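Local coordinates for protein exported gluconolactonase (Xanthomonas campestris pv. campestris, PDB 3DR2) that probably hydrolyses glucono-lactone to gluconate as a calcium-binding gluconolactonase with a six-bladed beta-propeller fold of the SMP-30 family, at residues A[135-140]-A[193-198]; A[201-206]-A[217-222]. All coordinates share one frame; numbering follows the deposited sequence.

Contact 1: residues A[135-140]-A[193-198]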
ATOM      1  N   ASP A 135       4.570  -4.847  17.610  1.00 13.33           N
ATOM      2  CA  ASP A 135       3.373  -5.494  18.149  1.00 13.90           C
ATOM      3  C   ASP A 135       3.257  -5.149  19.635  1.00 15.28           C
ATOM      4  O   ASP A 135       4.252  -4.789  20.277  1.00 16.18           O
ATOM      5  CB  ASP A 135       3.465  -7.014  17.936  1.00 13.16           C
ATOM      6  CG  ASP A 135       2.099  -7.687  17.863  1.00 15.57           C
ATOM      7  OD1 ASP A 135       2.041  -8.865  17.437  1.00 14.63           O
ATOM      8  OD2 ASP A 135       1.090  -7.049  18.229  1.00 16.31           O
ATOM      9  N   LEU A 136       2.046  -5.241  20.180  1.00 13.12           N
ATOM     10  CA  LEU A 136       1.843  -4.913  21.590  1.00 14.14           C
ATOM     11  C   LEU A 136       0.715  -5.709  22.220  1.00 15.56           C
ATOM     12  O   LEU A 136      -0.124  -6.284  21.523  1.00 13.47           O
ATOM     13  CB  LEU A 136       1.550  -3.414  21.753  1.00 14.96           C
ATOM     14  CG  LEU A 136       0.143  -2.886  21.437  1.00 15.87           C
ATOM     15  CD1 LEU A 136       0.129  -1.375  21.627  1.00 15.57           C
ATOM     16  CD2 LEU A 136      -0.263  -3.248  20.009  1.00 16.38           C
ATOM     17  N   ILE A 137       0.722  -5.750  23.551  1.00 13.75           N
ATOM     18  CA  ILE A 137      -0.300  -6.442  24.323  1.00 15.71           C
ATOM     19  C   ILE A 137      -0.533  -5.628  25.584  1.00 15.22           C
ATOM     20  O   ILE A 137       0.273  -4.764  25.936  1.00 18.16           O
ATOM     21  CB  ILE A 137       0.134  -7.877  24.727  1.00 15.74           C
ATOM     22  CG1 ILE A 137       1.391  -7.825  25.602  1.00 17.33           C
ATOM     23  CG2 ILE A 137       0.362  -8.715  23.479  1.00 18.54           C
ATOM     24  CD1 ILE A 137       1.859  -9.187  26.113  1.00 17.31           C
ATOM     25  N   VAL A 138      -1.647  -5.887  26.254  1.00 17.77           N
ATOM     26  CA  VAL A 138      -1.969  -5.186  27.487  1.00 17.57           C
ATOM     27  C   VAL A 138      -2.082  -6.224  28.598  1.00 19.66           C
ATOM     28  O   VAL A 138      -2.864  -7.167  28.490  1.00 19.24           O
ATOM     29  CB  VAL A 138      -3.305  -4.435  27.368  1.00 18.42           C
ATOM     30  CG1 VAL A 138      -3.574  -3.660  28.647  1.00 20.91           C
ATOM     31  CG2 VAL A 138      -3.264  -3.497  26.170  1.00 18.95           C
ATOM     32  N   ALA A 139      -1.290  -6.055  29.654  1.00 18.75           N
ATOM     33  CA  ALA A 139      -1.308  -6.987  30.777  1.00 21.51           C
ATOM     34  C   ALA A 139      -2.523  -6.740  31.662  1.00 21.35           C
ATOM     35  O   ALA A 139      -3.193  -5.713  31.546  1.00 22.28           O
ATOM     36  CB  ALA A 139      -0.024  -6.851  31.594  1.00 22.06           C
ATOM     37  N   ARG A 140      -2.811  -7.689  32.545  1.00 22.04           N
ATOM     38  CA  ARG A 140      -3.953  -7.556  33.438  1.00 22.82           C
ATOM     39  C   ARG A 140      -3.890  -6.309  34.316  1.00 23.38           C
ATOM     40  O   ARG A 140      -4.926  -5.803  34.744  1.00 25.58           O
ATOM     41  CB  ARG A 140      -4.089  -8.803  34.315  1.00 23.04           C
ATOM     42  CG  ARG A 140      -4.804  -9.957  33.634  1.00 22.54           C
ATOM     43  CD  ARG A 140      -5.232 -11.009  34.648  1.00 25.60           C
ATOM     44  NE  ARG A 140      -4.120 -11.855  35.066  1.00 26.91           N
ATOM     45  CZ  ARG A 140      -3.727 -12.938  34.407  1.00 27.39           C
ATOM     46  NH1 ARG A 140      -4.361 -13.308  33.300  1.00 29.45           N
ATOM     47  NH2 ARG A 140      -2.702 -13.652  34.852  1.00 27.88           N
ATOM     48  N   LEU A 193       4.503 -11.027  20.614  1.00 13.05           N
ATOM     49  CA  LEU A 193       4.621 -11.282  22.042  1.00 15.40           C
ATOM     50  C   LEU A 193       3.255 -11.611  22.609  1.00 15.34           C
ATOM     51  O   LEU A 193       2.231 -11.232  22.033  1.00 14.44           O
ATOM     52  CB  LEU A 193       5.206 -10.072  22.783  1.00 16.34           C
ATOM     53  CG  LEU A 193       4.306  -8.857  23.036  1.00 17.73           C
ATOM     54  CD1 LEU A 193       4.980  -7.921  24.038  1.00 17.48           C
ATOM     55  CD2 LEU A 193       4.022  -8.136  21.731  1.00 18.29           C
ATOM     56  N   ALA A 194       3.255 -12.323  23.731  1.00 15.23           N
ATOM     57  CA  ALA A 194       2.030 -12.728  24.407  1.00 17.06           C
ATOM     58  C   ALA A 194       2.359 -13.364  25.754  1.00 18.08           C
ATOM     59  O   ALA A 194       3.398 -14.007  25.910  1.00 17.40           O
ATOM     60  CB  ALA A 194       1.263 -13.730  23.542  1.00 17.50           C
ATOM     61  N   PHE A 195       1.467 -13.179  26.722  1.00 17.80           N
ATOM     62  CA  PHE A 195       1.636 -13.756  28.056  1.00 19.31           C
ATOM     63  C   PHE A 195       0.930 -15.094  28.164  1.00 19.14           C
ATOM     64  O   PHE A 195      -0.022 -15.366  27.432  1.00 20.44           O
ATOM     65  CB  PHE A 195       1.026 -12.847  29.129  1.00 17.98           C
ATOM     66  CG  PHE A 195       1.979 -11.855  29.704  1.00 18.97           C
ATOM     67  CD1 PHE A 195       1.799 -10.495  29.485  1.00 20.10           C
ATOM     68  CD2 PHE A 195       3.047 -12.275  30.490  1.00 17.88           C
ATOM     69  CE1 PHE A 195       2.667  -9.568  30.042  1.00 20.87           C
ATOM     70  CE2 PHE A 195       3.921 -11.355  31.051  1.00 19.87           C
ATOM     71  CZ  PHE A 195       3.730  -9.999  30.826  1.00 20.28           C
ATOM     72  N   SER A 196       1.400 -15.931  29.083  1.00 20.62           N
ATOM     73  CA  SER A 196       0.756 -17.210  29.334  1.00 20.76           C
ATOM     74  C   SER A 196      -0.472 -16.803  30.146  1.00 20.40           C
ATOM     75  O   SER A 196      -0.541 -15.674  30.647  1.00 22.07           O
ATOM     76  CB  SER A 196       1.655 -18.102  30.184  1.00 20.45           C
ATOM     77  OG  SER A 196       1.990 -17.447  31.395  1.00 23.80           O
ATOM     78  N   PRO A 197      -1.455 -17.702  30.301  1.00 22.72           N
ATOM     79  CA  PRO A 197      -2.620 -17.283  31.086  1.00 22.84           C
ATOM     80  C   PRO A 197      -2.303 -16.761  32.490  1.00 22.78           C
ATOM     81  O   PRO A 197      -2.885 -15.769  32.925  1.00 23.88           O
ATOM     82  CB  PRO A 197      -3.517 -18.529  31.086  1.00 24.00           C
ATOM     83  CG  PRO A 197      -2.592 -19.660  30.717  1.00 25.00           C
ATOM     84  CD  PRO A 197      -1.653 -19.040  29.725  1.00 22.17           C
ATOM     85  N   ASP A 198      -1.374 -17.399  33.194  1.00 25.22           N
ATOM     86  CA  ASP A 198      -1.033 -16.952  34.544  1.00 24.65           C
ATOM     87  C   ASP A 198      -0.048 -15.789  34.548  1.00 23.49           C
ATOM     88  O   ASP A 198       0.356 -15.304  35.606  1.00 25.99           O
ATOM     89  CB  ASP A 198      -0.473 -18.121  35.369  1.00 24.70           C
ATOM     90  CG  ASP A 198       0.855 -18.645  34.838  1.00 26.11           C
ATOM     91  OD1 ASP A 198       1.372 -19.619  35.426  1.00 27.66           O
ATOM     92  OD2 ASP A 198       1.388 -18.096  33.848  1.00 26.50           O
TER
HETATM   93  O   HOH W   1       2.068 -11.297  18.779  1.00 13.58           O
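Strands 136-138 and 193-195 run nearly parallel, their short axes 6.8 Å apart and inclined by 19°, which pairs Ile137 with Ala194 at a CA-CA distance of 6.7 Å, too wide for backbone pairing; side chains fill the gap. Ile137 and Leu193 reach toward each other tip to tip. In Ile137 the CG1 branch occupies the crowded position between backbone N and carbonyl carbon (chi1 61°), and CG1 meets Leu193 CD1 at 3.9 Å while CG2 lies against the carbonyl O of Leu193. The other methyl of Leu193, CD2, turns to the backbone of Asp135. Farther along, the Ile137 side chain crosses that of Phe195 at about a right angle, with Ile137 CD1 3.6 Å from Phe195 CD1; Ala139 CB touches the neighbouring ring atom CE1.

Polar contacts close both ends of this apolar row. At one, a water gives a hydrogen bond to Asp135 OD1 and accepts one from Leu193 N, bridging the strands. At the other, Arg140 grips a single acceptor end-on: NH1 and NH2 each lie 2.9 Å from Pro197 O. That oxygen is only 5° out of the guanidinium plane, and the two N-H...O bonds are similarly bent, as expected when one atom is shared.

The two strands are the first strands of successive four-stranded antiparallel sheets, so this is packing between adjacent propeller blades. Trp145 of strand 144-147 touches Ile137, Ala139 and Leu193 and meets Phe195 edge-to-face. On the other flanks, Leu136 packs on Val100 and Cys102 of strand 99-103, and Ala194 on Phe244 and Val246 of strand 244-246.

Contact 2: residues A[201-206]-A[217-222]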
ATOM      1  N   THR A 201       4.898 -16.382  32.381  1.00 19.82           N
ATOM      2  CA  THR A 201       5.804 -16.536  31.253  1.00 20.34           C
ATOM      3  C   THR A 201       5.435 -15.551  30.150  1.00 20.26           C
ATOM      4  O   THR A 201       4.265 -15.369  29.843  1.00 19.96           O
ATOM      5  CB  THR A 201       5.737 -17.972  30.671  1.00 21.84           C
ATOM      6  OG1 THR A 201       6.127 -18.917  31.675  1.00 23.49           O
ATOM      7  CG2 THR A 201       6.662 -18.113  29.462  1.00 22.67           C
ATOM      8  N   LEU A 202       6.441 -14.898  29.580  1.00 20.62           N
ATOM      9  CA  LEU A 202       6.214 -13.958  28.486  1.00 19.37           C
ATOM     10  C   LEU A 202       6.894 -14.562  27.269  1.00 19.71           C
ATOM     11  O   LEU A 202       8.085 -14.890  27.316  1.00 17.86           O
ATOM     12  CB  LEU A 202       6.854 -12.597  28.784  1.00 21.62           C
ATOM     13  CG  LEU A 202       6.363 -11.354  28.020  1.00 24.26           C
ATOM     14  CD1 LEU A 202       7.538 -10.431  27.755  1.00 21.71           C
ATOM     15  CD2 LEU A 202       5.695 -11.733  26.718  1.00 25.07           C
ATOM     16  N   TYR A 203       6.139 -14.724  26.185  1.00 18.03           N
ATOM     17  CA  TYR A 203       6.686 -15.274  24.952  1.00 17.62           C
ATOM     18  C   TYR A 203       6.941 -14.111  24.002  1.00 16.64           C
ATOM     19  O   TYR A 203       6.109 -13.215  23.880  1.00 16.83           O
ATOM     20  CB  TYR A 203       5.694 -16.239  24.303  1.00 15.12           C
ATOM     21  CG  TYR A 203       5.236 -17.373  25.190  1.00 17.83           C
ATOM     22  CD1 TYR A 203       4.025 -17.305  25.870  1.00 16.63           C
ATOM     23  CD2 TYR A 203       6.007 -18.530  25.329  1.00 17.35           C
ATOM     24  CE1 TYR A 203       3.585 -18.355  26.662  1.00 19.62           C
ATOM     25  CE2 TYR A 203       5.577 -19.587  26.119  1.00 19.35           C
ATOM     26  CZ  TYR A 203       4.359 -19.493  26.781  1.00 19.82           C
ATOM     27  OH  TYR A 203       3.910 -20.543  27.550  1.00 21.00           O
ATOM     28  N   VAL A 204       8.092 -14.128  23.338  1.00 13.68           N
ATOM     29  CA  VAL A 204       8.459 -13.073  22.397  1.00 15.20           C
ATOM     30  C   VAL A 204       9.182 -13.715  21.228  1.00 15.87           C
ATOM     31  O   VAL A 204      10.135 -14.461  21.428  1.00 16.30           O
ATOM     32  CB  VAL A 204       9.431 -12.053  23.036  1.00 14.75           C
ATOM     33  CG1 VAL A 204       9.729 -10.931  22.055  1.00 14.98           C
ATOM     34  CG2 VAL A 204       8.844 -11.494  24.323  1.00 15.92           C
ATOM     35  N   SER A 205       8.745 -13.443  20.005  1.00 14.83           N
ATOM     36  CA  SER A 205       9.440 -14.036  18.871  1.00 16.76           C
ATOM     37  C   SER A 205      10.534 -13.091  18.392  1.00 16.48           C
ATOM     38  O   SER A 205      10.469 -11.881  18.612  1.00 16.20           O
ATOM     39  CB  SER A 205       8.470 -14.347  17.721  1.00 15.95           C
ATOM     40  OG  SER A 205       7.944 -13.169  17.136  1.00 16.23           O
ATOM     41  N   GLN A 206      11.554 -13.662  17.761  1.00 15.57           N
ATOM     42  CA  GLN A 206      12.668 -12.892  17.225  1.00 17.92           C
ATOM     43  C   GLN A 206      12.740 -13.315  15.766  1.00 17.25           C
ATOM     44  O   GLN A 206      12.888 -14.500  15.472  1.00 17.27           O
ATOM     45  CB  GLN A 206      13.975 -13.252  17.950  1.00 17.18           C
ATOM     46  CG  GLN A 206      13.967 -12.986  19.447  1.00 18.59           C
ATOM     47  CD  GLN A 206      15.323 -13.241  20.091  1.00 19.19           C
ATOM     48  OE1 GLN A 206      16.315 -12.592  19.754  1.00 20.49           O
ATOM     49  NE2 GLN A 206      15.373 -14.196  21.015  1.00 23.29           N
ATOM     50  N   ILE A 217      10.659 -18.433  18.771  1.00 17.83           N
ATOM     51  CA  ILE A 217       9.745 -17.887  19.755  1.00 19.27           C
ATOM     52  C   ILE A 217      10.534 -18.142  21.030  1.00 19.17           C
ATOM     53  O   ILE A 217      10.934 -19.279  21.315  1.00 19.06           O
ATOM     54  CB  ILE A 217       8.410 -18.643  19.830  1.00 18.60           C
ATOM     55  CG1 ILE A 217       7.646 -18.483  18.514  1.00 18.31           C
ATOM     56  CG2 ILE A 217       7.574 -18.095  20.987  1.00 17.98           C
ATOM     57  CD1 ILE A 217       6.305 -19.189  18.504  1.00 21.10           C
ATOM     58  N   THR A 218      10.781 -17.075  21.777  1.00 19.92           N
ATOM     59  CA  THR A 218      11.549 -17.150  23.010  1.00 19.64           C
ATOM     60  C   THR A 218      10.627 -16.987  24.212  1.00 20.75           C
ATOM     61  O   THR A 218       9.621 -16.292  24.137  1.00 19.42           O
ATOM     62  CB  THR A 218      12.610 -16.035  23.034  1.00 19.73           C
ATOM     63  OG1 THR A 218      13.313 -16.026  21.785  1.00 20.14           O
ATOM     64  CG2 THR A 218      13.597 -16.254  24.168  1.00 24.29           C
ATOM     65  N   ALA A 219      10.976 -17.631  25.320  1.00 18.94           N
ATOM     66  CA  ALA A 219      10.175 -17.535  26.529  1.00 19.83           C
ATOM     67  C   ALA A 219      10.995 -16.910  27.649  1.00 21.70           C
ATOM     68  O   ALA A 219      12.186 -17.182  27.791  1.00 21.06           O
ATOM     69  CB  ALA A 219       9.686 -18.914  26.944  1.00 20.76           C
ATOM     70  N   PHE A 220      10.343 -16.060  28.434  1.00 20.43           N
ATOM     71  CA  PHE A 220      10.979 -15.383  29.561  1.00 21.19           C
ATOM     72  C   PHE A 220      10.146 -15.612  30.809  1.00 21.33           C
ATOM     73  O   PHE A 220       8.937 -15.842  30.731  1.00 20.41           O
ATOM     74  CB  PHE A 220      11.035 -13.876  29.327  1.00 20.43           C
ATOM     75  CG  PHE A 220      12.006 -13.445  28.271  1.00 21.62           C
ATOM     76  CD1 PHE A 220      13.334 -13.193  28.591  1.00 21.33           C
ATOM     77  CD2 PHE A 220      11.576 -13.223  26.964  1.00 21.53           C
ATOM     78  CE1 PHE A 220      14.218 -12.720  27.633  1.00 23.22           C
ATOM     79  CE2 PHE A 220      12.452 -12.750  25.996  1.00 21.99           C
ATOM     80  CZ  PHE A 220      13.779 -12.493  26.328  1.00 24.15           C
ATOM     81  N   ALA A 221      10.794 -15.539  31.964  1.00 22.21           N
ATOM     82  CA  ALA A 221      10.089 -15.687  33.224  1.00 22.99           C
ATOM     83  C   ALA A 221       9.785 -14.268  33.688  1.00 22.40           C
ATOM     84  O   ALA A 221      10.687 -13.441  33.795  1.00 23.82           O
ATOM     85  CB  ALA A 221      10.972 -16.397  34.253  1.00 23.49           C
ATOM     86  N   TRP A 222       8.512 -13.979  33.932  1.00 22.38           N
ATOM     87  CA  TRP A 222       8.109 -12.660  34.405  1.00 22.97           C
ATOM     88  C   TRP A 222       7.853 -12.787  35.898  1.00 23.51           C
ATOM     89  O   TRP A 222       6.778 -13.204  36.324  1.00 24.76           O
ATOM     90  CB  TRP A 222       6.837 -12.196  33.681  1.00 23.26           C
ATOM     91  CG  TRP A 222       6.190 -10.940  34.233  1.00 21.88           C
ATOM     92  CD1 TRP A 222       4.862 -10.766  34.505  1.00 22.41           C
ATOM     93  CD2 TRP A 222       6.826  -9.686  34.532  1.00 21.59           C
ATOM     94  NE1 TRP A 222       4.630  -9.488  34.951  1.00 22.23           N
ATOM     95  CE2 TRP A 222       5.815  -8.803  34.977  1.00 21.55           C
ATOM     96  CE3 TRP A 222       8.146  -9.224  34.465  1.00 21.36           C
ATOM     97  CZ2 TRP A 222       6.084  -7.481  35.352  1.00 20.79           C
ATOM     98  CZ3 TRP A 222       8.414  -7.904  34.839  1.00 21.96           C
ATOM     99  CH2 TRP A 222       7.385  -7.051  35.277  1.00 22.33           C
TER
HETATM  100  O   HOH W   2       8.776 -18.752  32.598  1.00 29.14           O
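Phe220 and Val204 cross obliquely on the sheet face they share with Leu202 and Thr218, Val204 CG2 lying 4.2 Å from Phe220 CE2. Phe220 CG stands anti to its own carbonyl carbon (chi1 -71°), and the ring presents its edge to Leu202 O, which lies near the ring plane. Gln206, from the end of its strand, crosses Thr218 with its amide. Its chain is extended beyond CG, and NE2 donates to Thr218 OG1 at 2.9 Å with an N-H...O angle of 164°; the hydroxyl oxygen sits 5° from the amide plane, so the bond is nearly straight and flat. Both groups have further partners, Thr218 OG1 at Glu216 and Gln206 OE1 at the backbone N of Asp188.

These side chains ride on an antiparallel beta hairpin, the two middle strands of a four-stranded propeller blade. Leu202 with Phe220 and Val204 with Thr218 form the hydrogen-bonded pairs, each joined by two reciprocal N-H...O bonds; that from Thr218 N to Val204 O is 2.7 Å long. Tyr203 with Ala219 is the non-hydrogen-bonded pair between them; Ser205 with Ile217, the next beyond Val204 and Thr218, comes to a CA-CA distance of 4.0 Å.

The opposite face carries Thr201, Tyr203, Ser205, Ile217 and Ala219. Ala219 CB is 4.0 Å from both Thr201 CG2 and Tyr203 CD2, which sit on the same side of it, and it approaches the tyrosine ring obliquely. Thr201 CG2 lies over one face of that ring, 3.7 Å above its plane and offset toward the rim. Phe233 of strand 226-234 meets Tyr203 edge-to-face, and Ser205 OG bonds mainly to Pro241 O and also takes the N-H of Gly192.

Contacts 1 and 2 follow each other along the chain, their centres 10 Å apart, and meet through neighbouring strands 190-195 and 201-206 of one blade. Probable hydrogen bonds join them: Ala194 O lies 2.8 Å from Tyr203 N, and Ser196 N lies 3.0 Å from Thr201 O. The first strand of contact 2 is the sheet neighbour of the second strand of contact 1. The calcium site of Glu48, Asn134, Asn191 and Asp242 lies close to contact 1 in sequence: Asn134 directly precedes 135-140, and Asn191 lies on strand 190-195. A bound calcium is about 4 Å from the Ile137 side chain and, farther off, about 7 Å from that of Ser205.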